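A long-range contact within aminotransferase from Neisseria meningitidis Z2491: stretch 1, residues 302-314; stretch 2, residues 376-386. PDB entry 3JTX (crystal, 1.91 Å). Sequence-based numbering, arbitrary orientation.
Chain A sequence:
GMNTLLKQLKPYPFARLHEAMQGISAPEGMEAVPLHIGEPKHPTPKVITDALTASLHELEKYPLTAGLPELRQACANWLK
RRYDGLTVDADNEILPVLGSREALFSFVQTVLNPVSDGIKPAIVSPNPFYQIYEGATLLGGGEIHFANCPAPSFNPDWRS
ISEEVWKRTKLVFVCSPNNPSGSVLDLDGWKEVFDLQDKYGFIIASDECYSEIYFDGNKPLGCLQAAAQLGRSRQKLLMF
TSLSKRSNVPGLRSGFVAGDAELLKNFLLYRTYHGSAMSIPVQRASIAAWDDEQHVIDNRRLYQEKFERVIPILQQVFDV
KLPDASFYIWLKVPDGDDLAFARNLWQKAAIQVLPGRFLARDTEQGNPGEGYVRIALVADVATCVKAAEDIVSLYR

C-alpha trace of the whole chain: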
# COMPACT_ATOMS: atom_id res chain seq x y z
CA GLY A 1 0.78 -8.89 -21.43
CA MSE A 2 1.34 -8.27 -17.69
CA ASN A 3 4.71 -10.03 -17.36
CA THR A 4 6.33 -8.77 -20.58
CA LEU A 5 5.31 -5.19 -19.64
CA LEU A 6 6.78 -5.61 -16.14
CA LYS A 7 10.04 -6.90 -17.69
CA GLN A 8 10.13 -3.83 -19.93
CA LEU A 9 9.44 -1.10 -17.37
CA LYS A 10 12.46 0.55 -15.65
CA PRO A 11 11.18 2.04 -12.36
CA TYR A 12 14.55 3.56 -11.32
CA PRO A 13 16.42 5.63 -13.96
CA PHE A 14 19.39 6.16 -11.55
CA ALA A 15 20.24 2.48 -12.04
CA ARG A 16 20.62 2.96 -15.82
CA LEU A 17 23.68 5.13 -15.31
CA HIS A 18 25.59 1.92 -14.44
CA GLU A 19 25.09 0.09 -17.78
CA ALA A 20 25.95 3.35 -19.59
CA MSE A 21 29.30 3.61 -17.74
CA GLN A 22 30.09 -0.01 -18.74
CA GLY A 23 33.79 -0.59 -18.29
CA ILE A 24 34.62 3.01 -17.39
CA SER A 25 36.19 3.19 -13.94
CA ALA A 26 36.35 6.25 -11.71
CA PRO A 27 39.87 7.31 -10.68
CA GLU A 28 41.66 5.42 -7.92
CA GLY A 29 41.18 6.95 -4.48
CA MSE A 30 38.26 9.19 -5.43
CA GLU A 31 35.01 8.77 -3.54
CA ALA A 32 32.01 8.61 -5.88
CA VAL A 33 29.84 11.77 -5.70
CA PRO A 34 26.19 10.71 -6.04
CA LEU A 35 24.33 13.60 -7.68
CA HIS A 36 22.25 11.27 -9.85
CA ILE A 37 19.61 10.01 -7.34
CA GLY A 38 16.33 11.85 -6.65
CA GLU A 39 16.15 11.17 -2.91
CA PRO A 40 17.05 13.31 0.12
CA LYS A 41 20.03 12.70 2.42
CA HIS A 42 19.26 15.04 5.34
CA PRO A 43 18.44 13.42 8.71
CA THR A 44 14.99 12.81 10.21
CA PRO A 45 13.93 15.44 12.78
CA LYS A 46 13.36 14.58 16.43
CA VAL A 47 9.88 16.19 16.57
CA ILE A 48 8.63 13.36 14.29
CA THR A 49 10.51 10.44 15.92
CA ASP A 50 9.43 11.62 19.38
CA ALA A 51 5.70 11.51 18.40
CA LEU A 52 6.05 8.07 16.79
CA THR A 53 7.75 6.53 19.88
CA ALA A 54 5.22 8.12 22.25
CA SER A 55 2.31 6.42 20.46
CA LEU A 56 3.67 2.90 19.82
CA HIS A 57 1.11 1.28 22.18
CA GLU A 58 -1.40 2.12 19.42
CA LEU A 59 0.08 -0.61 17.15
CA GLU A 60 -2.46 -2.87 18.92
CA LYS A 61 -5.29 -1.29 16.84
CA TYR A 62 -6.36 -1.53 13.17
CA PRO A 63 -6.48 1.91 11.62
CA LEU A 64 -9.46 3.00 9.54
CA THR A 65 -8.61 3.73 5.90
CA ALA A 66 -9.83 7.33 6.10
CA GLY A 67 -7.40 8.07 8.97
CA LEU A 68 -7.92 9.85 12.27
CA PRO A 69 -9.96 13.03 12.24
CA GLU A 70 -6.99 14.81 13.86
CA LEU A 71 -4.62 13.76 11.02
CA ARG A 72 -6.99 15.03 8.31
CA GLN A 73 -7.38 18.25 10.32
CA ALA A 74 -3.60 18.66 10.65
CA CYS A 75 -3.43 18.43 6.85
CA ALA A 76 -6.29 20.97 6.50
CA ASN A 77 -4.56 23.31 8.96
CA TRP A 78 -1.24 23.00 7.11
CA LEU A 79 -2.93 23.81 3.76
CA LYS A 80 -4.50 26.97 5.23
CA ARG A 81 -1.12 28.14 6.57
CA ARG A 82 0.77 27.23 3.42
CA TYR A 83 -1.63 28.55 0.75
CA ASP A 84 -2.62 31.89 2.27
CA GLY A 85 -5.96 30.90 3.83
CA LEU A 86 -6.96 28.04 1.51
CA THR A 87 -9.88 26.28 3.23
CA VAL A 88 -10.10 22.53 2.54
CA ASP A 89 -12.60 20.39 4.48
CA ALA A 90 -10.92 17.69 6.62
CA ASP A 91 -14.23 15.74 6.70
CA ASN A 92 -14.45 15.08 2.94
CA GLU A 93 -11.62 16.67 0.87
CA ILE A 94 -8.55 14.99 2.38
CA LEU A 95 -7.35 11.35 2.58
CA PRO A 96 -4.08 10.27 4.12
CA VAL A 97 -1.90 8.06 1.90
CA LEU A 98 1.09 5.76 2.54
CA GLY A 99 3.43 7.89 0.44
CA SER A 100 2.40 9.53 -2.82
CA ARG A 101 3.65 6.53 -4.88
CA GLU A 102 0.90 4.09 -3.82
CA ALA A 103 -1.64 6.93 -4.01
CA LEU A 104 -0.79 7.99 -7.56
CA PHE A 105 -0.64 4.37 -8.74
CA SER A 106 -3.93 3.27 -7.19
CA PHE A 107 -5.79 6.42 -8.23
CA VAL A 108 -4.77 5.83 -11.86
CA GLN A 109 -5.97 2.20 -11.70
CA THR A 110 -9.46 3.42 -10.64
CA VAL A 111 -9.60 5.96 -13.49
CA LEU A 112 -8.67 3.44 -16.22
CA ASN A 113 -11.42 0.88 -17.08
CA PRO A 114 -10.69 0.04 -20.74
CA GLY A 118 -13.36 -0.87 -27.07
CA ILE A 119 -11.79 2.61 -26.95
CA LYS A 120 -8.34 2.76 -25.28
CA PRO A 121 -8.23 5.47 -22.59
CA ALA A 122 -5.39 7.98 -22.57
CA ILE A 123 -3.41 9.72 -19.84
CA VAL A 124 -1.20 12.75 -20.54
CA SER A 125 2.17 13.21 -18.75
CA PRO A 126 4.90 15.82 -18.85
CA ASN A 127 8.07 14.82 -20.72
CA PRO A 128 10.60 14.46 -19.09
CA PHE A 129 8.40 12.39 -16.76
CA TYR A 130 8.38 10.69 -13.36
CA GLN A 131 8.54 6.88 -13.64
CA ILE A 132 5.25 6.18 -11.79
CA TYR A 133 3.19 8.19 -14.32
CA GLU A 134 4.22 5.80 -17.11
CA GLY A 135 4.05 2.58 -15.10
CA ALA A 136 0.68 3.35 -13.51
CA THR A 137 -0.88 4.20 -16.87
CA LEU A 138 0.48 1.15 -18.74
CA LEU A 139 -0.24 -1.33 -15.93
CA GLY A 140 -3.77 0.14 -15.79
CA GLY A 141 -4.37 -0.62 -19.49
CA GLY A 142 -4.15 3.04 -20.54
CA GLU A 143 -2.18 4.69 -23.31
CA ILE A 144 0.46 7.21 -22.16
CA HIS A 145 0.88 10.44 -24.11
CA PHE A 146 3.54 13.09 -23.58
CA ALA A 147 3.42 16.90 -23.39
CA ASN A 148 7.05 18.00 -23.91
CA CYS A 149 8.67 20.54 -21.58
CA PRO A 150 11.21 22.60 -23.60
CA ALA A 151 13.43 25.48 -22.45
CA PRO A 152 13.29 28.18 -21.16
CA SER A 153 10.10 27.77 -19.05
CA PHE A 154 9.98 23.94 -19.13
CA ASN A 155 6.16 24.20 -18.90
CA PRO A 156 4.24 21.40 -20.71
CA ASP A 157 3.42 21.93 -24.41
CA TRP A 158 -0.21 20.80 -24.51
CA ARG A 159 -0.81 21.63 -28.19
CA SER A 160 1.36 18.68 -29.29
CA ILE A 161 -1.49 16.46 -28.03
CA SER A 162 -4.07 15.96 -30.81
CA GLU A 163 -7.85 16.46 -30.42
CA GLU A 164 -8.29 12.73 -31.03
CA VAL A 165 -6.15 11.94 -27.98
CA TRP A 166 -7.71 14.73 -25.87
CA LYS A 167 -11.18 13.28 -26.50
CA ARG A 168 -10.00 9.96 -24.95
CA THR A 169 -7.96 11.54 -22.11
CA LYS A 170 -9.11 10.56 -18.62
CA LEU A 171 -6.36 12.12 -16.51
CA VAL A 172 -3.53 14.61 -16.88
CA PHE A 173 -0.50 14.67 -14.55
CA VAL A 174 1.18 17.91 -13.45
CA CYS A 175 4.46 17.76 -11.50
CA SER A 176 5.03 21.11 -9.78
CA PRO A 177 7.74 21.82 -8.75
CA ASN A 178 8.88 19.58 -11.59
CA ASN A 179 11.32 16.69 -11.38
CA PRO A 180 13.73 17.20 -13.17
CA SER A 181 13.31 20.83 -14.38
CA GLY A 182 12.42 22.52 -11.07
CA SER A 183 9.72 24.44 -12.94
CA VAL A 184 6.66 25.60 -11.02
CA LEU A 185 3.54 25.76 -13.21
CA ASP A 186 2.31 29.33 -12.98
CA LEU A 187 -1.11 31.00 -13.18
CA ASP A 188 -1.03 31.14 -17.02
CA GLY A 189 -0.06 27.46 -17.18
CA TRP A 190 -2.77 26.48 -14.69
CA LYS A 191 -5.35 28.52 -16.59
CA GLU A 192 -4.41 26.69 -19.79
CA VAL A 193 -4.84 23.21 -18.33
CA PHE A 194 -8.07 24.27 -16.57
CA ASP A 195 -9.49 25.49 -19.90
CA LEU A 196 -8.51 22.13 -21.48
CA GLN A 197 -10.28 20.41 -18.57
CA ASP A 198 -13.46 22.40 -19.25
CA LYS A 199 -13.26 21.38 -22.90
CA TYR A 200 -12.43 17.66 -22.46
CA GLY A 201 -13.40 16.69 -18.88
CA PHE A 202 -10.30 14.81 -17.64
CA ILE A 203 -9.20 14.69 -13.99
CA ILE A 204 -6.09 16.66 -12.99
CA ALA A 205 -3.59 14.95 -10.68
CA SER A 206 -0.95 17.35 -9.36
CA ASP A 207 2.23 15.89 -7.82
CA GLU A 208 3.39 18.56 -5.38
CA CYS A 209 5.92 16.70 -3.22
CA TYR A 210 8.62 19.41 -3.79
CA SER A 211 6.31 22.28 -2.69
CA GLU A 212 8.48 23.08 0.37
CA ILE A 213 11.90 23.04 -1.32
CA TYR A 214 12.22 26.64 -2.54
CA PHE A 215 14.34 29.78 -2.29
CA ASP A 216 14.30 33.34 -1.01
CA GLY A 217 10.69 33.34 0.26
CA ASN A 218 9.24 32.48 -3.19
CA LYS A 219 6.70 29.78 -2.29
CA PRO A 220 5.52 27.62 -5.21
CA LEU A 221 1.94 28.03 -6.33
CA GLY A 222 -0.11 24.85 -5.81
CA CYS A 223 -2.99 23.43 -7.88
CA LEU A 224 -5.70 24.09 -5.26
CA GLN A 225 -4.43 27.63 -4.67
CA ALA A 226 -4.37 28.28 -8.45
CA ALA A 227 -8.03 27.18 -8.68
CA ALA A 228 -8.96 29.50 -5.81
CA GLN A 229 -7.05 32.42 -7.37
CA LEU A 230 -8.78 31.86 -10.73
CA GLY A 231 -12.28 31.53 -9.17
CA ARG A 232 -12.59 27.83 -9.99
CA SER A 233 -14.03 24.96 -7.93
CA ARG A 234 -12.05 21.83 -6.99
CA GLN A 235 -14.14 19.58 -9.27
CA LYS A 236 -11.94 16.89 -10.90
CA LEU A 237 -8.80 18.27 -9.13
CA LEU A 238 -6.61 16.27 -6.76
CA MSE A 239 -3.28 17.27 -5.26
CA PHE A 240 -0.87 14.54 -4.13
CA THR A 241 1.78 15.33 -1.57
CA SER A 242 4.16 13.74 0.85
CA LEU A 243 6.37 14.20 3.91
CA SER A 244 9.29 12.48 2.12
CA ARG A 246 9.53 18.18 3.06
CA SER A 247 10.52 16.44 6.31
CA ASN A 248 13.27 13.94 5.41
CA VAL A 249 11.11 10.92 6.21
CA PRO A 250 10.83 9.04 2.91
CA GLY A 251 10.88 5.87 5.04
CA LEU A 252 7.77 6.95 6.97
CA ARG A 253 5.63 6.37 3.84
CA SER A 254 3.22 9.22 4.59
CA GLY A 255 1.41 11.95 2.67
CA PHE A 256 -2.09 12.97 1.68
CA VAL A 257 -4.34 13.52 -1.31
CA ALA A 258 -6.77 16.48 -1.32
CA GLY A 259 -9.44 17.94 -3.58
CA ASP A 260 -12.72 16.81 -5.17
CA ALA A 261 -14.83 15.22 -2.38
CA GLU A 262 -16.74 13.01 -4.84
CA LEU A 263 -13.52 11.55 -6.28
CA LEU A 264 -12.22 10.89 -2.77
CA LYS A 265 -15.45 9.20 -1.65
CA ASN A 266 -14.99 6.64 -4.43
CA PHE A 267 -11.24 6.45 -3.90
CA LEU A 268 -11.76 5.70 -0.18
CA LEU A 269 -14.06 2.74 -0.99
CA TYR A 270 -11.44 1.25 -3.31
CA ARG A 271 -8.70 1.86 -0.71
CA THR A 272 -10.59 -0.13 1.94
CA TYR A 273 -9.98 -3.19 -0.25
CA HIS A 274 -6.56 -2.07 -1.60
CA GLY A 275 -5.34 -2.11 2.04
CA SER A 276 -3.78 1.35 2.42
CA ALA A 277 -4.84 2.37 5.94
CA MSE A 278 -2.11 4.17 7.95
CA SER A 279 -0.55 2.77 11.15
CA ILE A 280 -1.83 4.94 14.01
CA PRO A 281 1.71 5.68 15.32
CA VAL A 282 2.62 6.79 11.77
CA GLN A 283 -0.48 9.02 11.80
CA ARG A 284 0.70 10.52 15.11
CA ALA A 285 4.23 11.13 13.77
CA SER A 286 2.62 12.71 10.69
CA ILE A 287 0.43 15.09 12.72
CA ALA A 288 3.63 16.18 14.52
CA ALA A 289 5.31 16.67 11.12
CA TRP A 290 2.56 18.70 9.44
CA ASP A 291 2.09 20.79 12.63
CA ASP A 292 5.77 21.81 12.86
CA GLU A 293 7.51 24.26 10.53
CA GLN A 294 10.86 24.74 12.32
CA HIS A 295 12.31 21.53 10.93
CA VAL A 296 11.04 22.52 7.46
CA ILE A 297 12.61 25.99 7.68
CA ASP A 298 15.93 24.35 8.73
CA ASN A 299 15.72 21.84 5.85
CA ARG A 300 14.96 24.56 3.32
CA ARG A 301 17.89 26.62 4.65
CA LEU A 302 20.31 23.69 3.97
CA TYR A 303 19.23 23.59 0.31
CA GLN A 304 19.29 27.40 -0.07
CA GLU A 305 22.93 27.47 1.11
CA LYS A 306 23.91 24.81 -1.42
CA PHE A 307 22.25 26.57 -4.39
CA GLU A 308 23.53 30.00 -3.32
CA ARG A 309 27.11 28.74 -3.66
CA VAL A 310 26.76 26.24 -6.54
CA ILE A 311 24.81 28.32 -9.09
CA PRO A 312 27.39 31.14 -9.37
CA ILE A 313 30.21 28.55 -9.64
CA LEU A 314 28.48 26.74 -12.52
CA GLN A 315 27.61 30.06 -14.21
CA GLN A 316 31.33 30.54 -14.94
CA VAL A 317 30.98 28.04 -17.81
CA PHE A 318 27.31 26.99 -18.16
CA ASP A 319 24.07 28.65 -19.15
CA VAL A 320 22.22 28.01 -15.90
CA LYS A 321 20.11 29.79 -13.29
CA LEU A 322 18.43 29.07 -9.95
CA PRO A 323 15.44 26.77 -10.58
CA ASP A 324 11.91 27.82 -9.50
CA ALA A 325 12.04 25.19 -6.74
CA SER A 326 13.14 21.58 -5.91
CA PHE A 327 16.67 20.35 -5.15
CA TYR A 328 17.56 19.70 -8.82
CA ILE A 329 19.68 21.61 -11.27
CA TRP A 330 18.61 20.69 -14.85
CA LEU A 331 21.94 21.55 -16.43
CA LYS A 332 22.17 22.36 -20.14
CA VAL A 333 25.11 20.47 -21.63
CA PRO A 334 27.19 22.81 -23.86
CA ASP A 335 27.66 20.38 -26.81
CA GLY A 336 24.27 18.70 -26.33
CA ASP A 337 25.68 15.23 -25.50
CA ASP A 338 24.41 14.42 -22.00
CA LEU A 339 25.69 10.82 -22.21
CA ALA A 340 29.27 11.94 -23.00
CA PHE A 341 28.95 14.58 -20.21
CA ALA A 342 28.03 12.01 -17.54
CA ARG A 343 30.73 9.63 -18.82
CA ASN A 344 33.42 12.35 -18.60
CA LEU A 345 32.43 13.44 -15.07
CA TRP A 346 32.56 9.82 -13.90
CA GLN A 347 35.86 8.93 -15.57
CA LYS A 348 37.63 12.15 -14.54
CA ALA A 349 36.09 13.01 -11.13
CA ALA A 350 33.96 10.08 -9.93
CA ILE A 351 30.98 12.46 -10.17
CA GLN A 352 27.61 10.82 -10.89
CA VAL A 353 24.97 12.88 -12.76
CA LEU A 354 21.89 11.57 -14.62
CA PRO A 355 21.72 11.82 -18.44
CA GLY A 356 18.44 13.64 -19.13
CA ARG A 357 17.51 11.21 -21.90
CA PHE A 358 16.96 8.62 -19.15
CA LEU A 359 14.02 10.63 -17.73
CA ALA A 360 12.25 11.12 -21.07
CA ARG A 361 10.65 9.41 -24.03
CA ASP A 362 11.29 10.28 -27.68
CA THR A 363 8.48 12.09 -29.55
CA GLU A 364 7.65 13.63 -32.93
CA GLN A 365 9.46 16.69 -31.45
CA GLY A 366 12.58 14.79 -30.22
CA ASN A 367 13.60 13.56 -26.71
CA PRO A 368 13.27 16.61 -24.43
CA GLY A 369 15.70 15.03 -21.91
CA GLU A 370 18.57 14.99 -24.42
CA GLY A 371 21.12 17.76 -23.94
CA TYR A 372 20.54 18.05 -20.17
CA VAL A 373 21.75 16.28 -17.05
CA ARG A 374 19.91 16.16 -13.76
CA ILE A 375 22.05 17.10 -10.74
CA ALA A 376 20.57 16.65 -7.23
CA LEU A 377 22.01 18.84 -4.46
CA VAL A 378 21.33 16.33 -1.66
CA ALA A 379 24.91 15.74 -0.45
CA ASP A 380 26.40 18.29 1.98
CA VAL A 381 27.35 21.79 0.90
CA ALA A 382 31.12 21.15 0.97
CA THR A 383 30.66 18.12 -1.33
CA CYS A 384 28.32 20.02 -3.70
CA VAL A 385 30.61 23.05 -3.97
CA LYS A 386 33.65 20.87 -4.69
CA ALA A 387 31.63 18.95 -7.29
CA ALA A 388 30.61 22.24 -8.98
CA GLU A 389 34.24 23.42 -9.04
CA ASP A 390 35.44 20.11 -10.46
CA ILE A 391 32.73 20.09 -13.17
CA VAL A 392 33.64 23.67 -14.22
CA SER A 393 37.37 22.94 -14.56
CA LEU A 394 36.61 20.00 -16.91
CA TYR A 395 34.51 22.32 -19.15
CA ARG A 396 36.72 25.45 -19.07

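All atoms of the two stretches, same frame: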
# COMPACT_ATOMS: atom_id res chain seq x y z
N LEU A 302 19.20 24.53 4.46
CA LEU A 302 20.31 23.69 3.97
C LEU A 302 20.38 23.73 2.44
O LEU A 302 21.46 23.89 1.87
CB LEU A 302 20.19 22.23 4.43
CG LEU A 302 20.36 21.90 5.92
CD1 LEU A 302 20.01 20.43 6.16
CD2 LEU A 302 21.78 22.21 6.43
N TYR A 303 19.24 23.59 1.77
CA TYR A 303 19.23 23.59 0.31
C TYR A 303 19.56 24.96 -0.29
O TYR A 303 20.29 25.06 -1.27
CB TYR A 303 17.90 23.09 -0.24
CG TYR A 303 17.62 21.62 -0.00
CD1 TYR A 303 18.39 20.63 -0.62
CD2 TYR A 303 16.57 21.21 0.80
CE1 TYR A 303 18.12 19.27 -0.43
CE2 TYR A 303 16.28 19.86 1.00
CZ TYR A 303 17.06 18.89 0.38
OH TYR A 303 16.79 17.55 0.57
N GLN A 304 18.99 26.01 0.30
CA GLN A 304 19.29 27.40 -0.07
C GLN A 304 20.81 27.67 -0.08
O GLN A 304 21.34 28.25 -1.03
CB GLN A 304 18.59 28.36 0.90
CG GLN A 304 18.97 29.83 0.80
CD GLN A 304 18.12 30.63 -0.18
OE1 GLN A 304 16.90 30.49 -0.24
NE2 GLN A 304 18.78 31.51 -0.93
N GLU A 305 21.49 27.24 0.98
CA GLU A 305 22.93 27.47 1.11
C GLU A 305 23.66 26.78 -0.05
O GLU A 305 24.51 27.37 -0.70
CB GLU A 305 23.43 26.93 2.46
CG GLU A 305 24.91 27.13 2.72
CD GLU A 305 25.39 26.48 4.02
OE1 GLU A 305 24.64 25.65 4.62
OE2 GLU A 305 26.53 26.78 4.43
N LYS A 306 23.28 25.54 -0.33
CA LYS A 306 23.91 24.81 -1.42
C LYS A 306 23.76 25.53 -2.77
O LYS A 306 24.75 25.71 -3.49
CB LYS A 306 23.33 23.39 -1.55
CG LYS A 306 23.57 22.50 -0.34
CD LYS A 306 22.97 21.12 -0.53
CE LYS A 306 22.49 20.50 0.78
NZ LYS A 306 21.98 19.11 0.54
N PHE A 307 22.53 25.92 -3.11
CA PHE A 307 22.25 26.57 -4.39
C PHE A 307 22.93 27.94 -4.49
O PHE A 307 23.43 28.30 -5.55
CB PHE A 307 20.75 26.73 -4.62
CG PHE A 307 20.10 25.51 -5.22
CD1 PHE A 307 20.02 25.35 -6.59
CD2 PHE A 307 19.57 24.54 -4.40
CE1 PHE A 307 19.42 24.24 -7.14
CE2 PHE A 307 18.96 23.42 -4.94
CZ PHE A 307 18.88 23.27 -6.33
N GLU A 308 22.91 28.69 -3.39
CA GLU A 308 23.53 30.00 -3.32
C GLU A 308 25.00 29.97 -3.73
O GLU A 308 25.48 30.91 -4.34
CB GLU A 308 23.44 30.57 -1.90
CG GLU A 308 22.20 31.36 -1.65
CD GLU A 308 22.07 31.81 -0.21
OE1 GLU A 308 22.96 31.48 0.63
OE2 GLU A 308 21.06 32.48 0.09
N ARG A 309 25.69 28.88 -3.38
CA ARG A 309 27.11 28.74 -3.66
C ARG A 309 27.37 28.04 -5.00
O ARG A 309 28.28 28.44 -5.73
CB ARG A 309 27.78 28.00 -2.51
CG ARG A 309 27.63 28.74 -1.18
CD ARG A 309 28.35 28.06 -0.03
NE ARG A 309 29.80 27.99 -0.26
CZ ARG A 309 30.65 27.24 0.45
NH1 ARG A 309 30.23 26.50 1.48
NH2 ARG A 309 31.94 27.24 0.13
N VAL A 310 26.56 27.03 -5.33
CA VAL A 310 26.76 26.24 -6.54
C VAL A 310 26.40 26.98 -7.83
O VAL A 310 27.12 26.89 -8.83
CB VAL A 310 25.97 24.89 -6.46
CG1 VAL A 310 25.95 24.19 -7.81
CG2 VAL A 310 26.54 23.99 -5.39
N ILE A 311 25.27 27.70 -7.85
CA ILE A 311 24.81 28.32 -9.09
C ILE A 311 25.86 29.29 -9.65
O ILE A 311 26.23 29.18 -10.83
CB ILE A 311 23.42 28.99 -8.95
CG1 ILE A 311 22.33 27.93 -8.79
CG2 ILE A 311 23.13 29.90 -10.15
CD1 ILE A 311 22.11 27.03 -10.01
N PRO A 312 26.37 30.22 -8.82
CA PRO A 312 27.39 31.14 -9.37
C PRO A 312 28.69 30.44 -9.81
O PRO A 312 29.36 30.93 -10.72
CB PRO A 312 27.67 32.13 -8.23
CG PRO A 312 26.87 31.70 -7.07
CD PRO A 312 26.05 30.50 -7.41
N ILE A 313 29.03 29.30 -9.20
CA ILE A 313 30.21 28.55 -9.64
C ILE A 313 29.95 28.00 -11.05
O ILE A 313 30.74 28.22 -11.96
CB ILE A 313 30.61 27.42 -8.66
CG1 ILE A 313 31.07 28.00 -7.32
CG2 ILE A 313 31.74 26.56 -9.23
CD1 ILE A 313 31.27 26.96 -6.24
N LEU A 314 28.81 27.33 -11.22
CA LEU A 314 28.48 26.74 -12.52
C LEU A 314 28.33 27.81 -13.62
O LEU A 314 28.67 27.57 -14.79
CB LEU A 314 27.20 25.89 -12.43
CG LEU A 314 27.29 24.60 -11.61
CD1 LEU A 314 25.89 23.94 -11.54
CD2 LEU A 314 28.36 23.64 -12.17
N ALA A 376 21.28 16.49 -8.50
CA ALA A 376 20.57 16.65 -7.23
C ALA A 376 21.53 17.18 -6.19
O ALA A 376 22.59 16.59 -5.99
CB ALA A 376 19.96 15.29 -6.77
N LEU A 377 21.18 18.27 -5.52
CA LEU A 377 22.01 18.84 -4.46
C LEU A 377 21.57 18.30 -3.09
O LEU A 377 21.11 19.05 -2.22
CB LEU A 377 21.96 20.37 -4.50
CG LEU A 377 22.50 21.04 -5.79
CD1 LEU A 377 22.57 22.56 -5.63
CD2 LEU A 377 23.84 20.49 -6.23
N VAL A 378 21.75 17.00 -2.90
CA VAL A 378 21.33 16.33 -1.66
C VAL A 378 22.49 16.03 -0.70
O VAL A 378 22.29 15.98 0.51
CB VAL A 378 20.52 15.04 -1.96
CG1 VAL A 378 19.20 15.42 -2.66
CG2 VAL A 378 21.30 14.05 -2.81
N ALA A 379 23.70 15.85 -1.25
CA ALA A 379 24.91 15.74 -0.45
C ALA A 379 25.18 17.06 0.28
O ALA A 379 24.53 18.08 0.00
CB ALA A 379 26.07 15.38 -1.34
N ASP A 380 26.14 17.07 1.20
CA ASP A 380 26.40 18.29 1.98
C ASP A 380 27.01 19.38 1.12
O ASP A 380 27.52 19.11 0.02
CB ASP A 380 27.23 18.04 3.24
CG ASP A 380 28.63 17.52 2.97
OD1 ASP A 380 29.31 17.92 2.00
OD2 ASP A 380 29.05 16.70 3.79
N VAL A 381 26.92 20.61 1.62
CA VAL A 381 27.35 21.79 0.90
C VAL A 381 28.81 21.71 0.44
O VAL A 381 29.11 22.05 -0.70
CB VAL A 381 27.08 23.10 1.70
CG1 VAL A 381 27.89 23.15 2.99
CG2 VAL A 381 27.38 24.33 0.84
N ALA A 382 29.71 21.25 1.32
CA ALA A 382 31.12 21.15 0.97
C ALA A 382 31.30 20.22 -0.23
O ALA A 382 32.04 20.54 -1.16
CB ALA A 382 31.97 20.66 2.17
N THR A 383 30.60 19.08 -0.22
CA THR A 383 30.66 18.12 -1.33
C THR A 383 30.09 18.71 -2.62
O THR A 383 30.69 18.53 -3.70
CB THR A 383 29.91 16.82 -0.97
OG1 THR A 383 30.54 16.23 0.16
CG2 THR A 383 29.91 15.82 -2.13
N CYS A 384 28.96 19.41 -2.52
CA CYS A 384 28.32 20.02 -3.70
C CYS A 384 29.19 21.10 -4.35
O CYS A 384 29.31 21.15 -5.58
CB CYS A 384 26.96 20.64 -3.34
SG CYS A 384 25.71 19.42 -2.92
N VAL A 385 29.77 21.96 -3.52
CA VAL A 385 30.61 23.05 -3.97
C VAL A 385 31.85 22.51 -4.67
O VAL A 385 32.21 22.97 -5.76
CB VAL A 385 31.03 23.96 -2.78
CG1 VAL A 385 32.23 24.86 -3.14
CG2 VAL A 385 29.83 24.78 -2.34
N LYS A 386 32.50 21.52 -4.05
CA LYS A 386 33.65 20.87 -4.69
C LYS A 386 33.27 20.21 -6.01
O LYS A 386 34.02 20.28 -6.97
CB LYS A 386 34.27 19.82 -3.78
CG LYS A 386 35.43 19.10 -4.45
CD LYS A 386 36.16 18.17 -3.51
CE LYS A 386 37.47 17.71 -4.15
NZ LYS A 386 37.24 16.73 -5.24
O HOH W 1 19.06 16.07 0.95

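A buried lysine must find hydrogen-bond acceptors, and the carbonyls of a nearby loop can provide them; this contact in the aminotransferase is a compact example. Residues 302-314 are helical throughout, with a kink where the proline nitrogen of Pro312 has no hydrogen to offer the preceding turn. The second stretch enters as a loop and becomes helical at Val381. Asp380 caps this start: its OD1 accepts from Thr383 N at 2.8 Å. The two helices are nearly parallel, 11° apart, and their axes approach to 9.2 Å. The nearest CA atoms are those of Lys306 and Val381, 5.1 Å apart, followed one turn on by those of Val310 and Val385 at 5.6 Å.

Lys306 is the polar anchor. Its methylene chain lies along the start of the second helix, with Lys306 CG 4.0 Å from Val381 CA and Lys306 CD 4.0 Å from Cys384 SG, and carries the ammonium group to the loop carbonyls. There Lys306 NZ donates to Ala379 O at 2.8 Å and Leu377 O at 2.9 Å, and weakly to Val378 O at 3.1 Å. A buried charge is thus repaid by backbone oxygens that the loop leaves available. A water extends this polar corner, donating to Tyr303 OH (2.7 Å) and Val378 O (3.3 Å).

Leu377, the residue most covered by its partner stretch, packs against Phe307 and Val310. Leu377 CD1 sits 3.6 Å from the Phe307 ring centroid, almost on the ring normal, a CH-pi contact, and also packs 4.2 Å from Val310 CB. Further along, Val310 CG2 meets Cys384 CB at 3.9 Å, and Ile313 CD1 reaches Val385 CG1 at 3.9 Å. At the exposed margin, Arg309 lays one guanidinium face over Val385, Arg309 CZ to Val385 CG2 3.8 Å, covering apolar surface while remaining open to solvent.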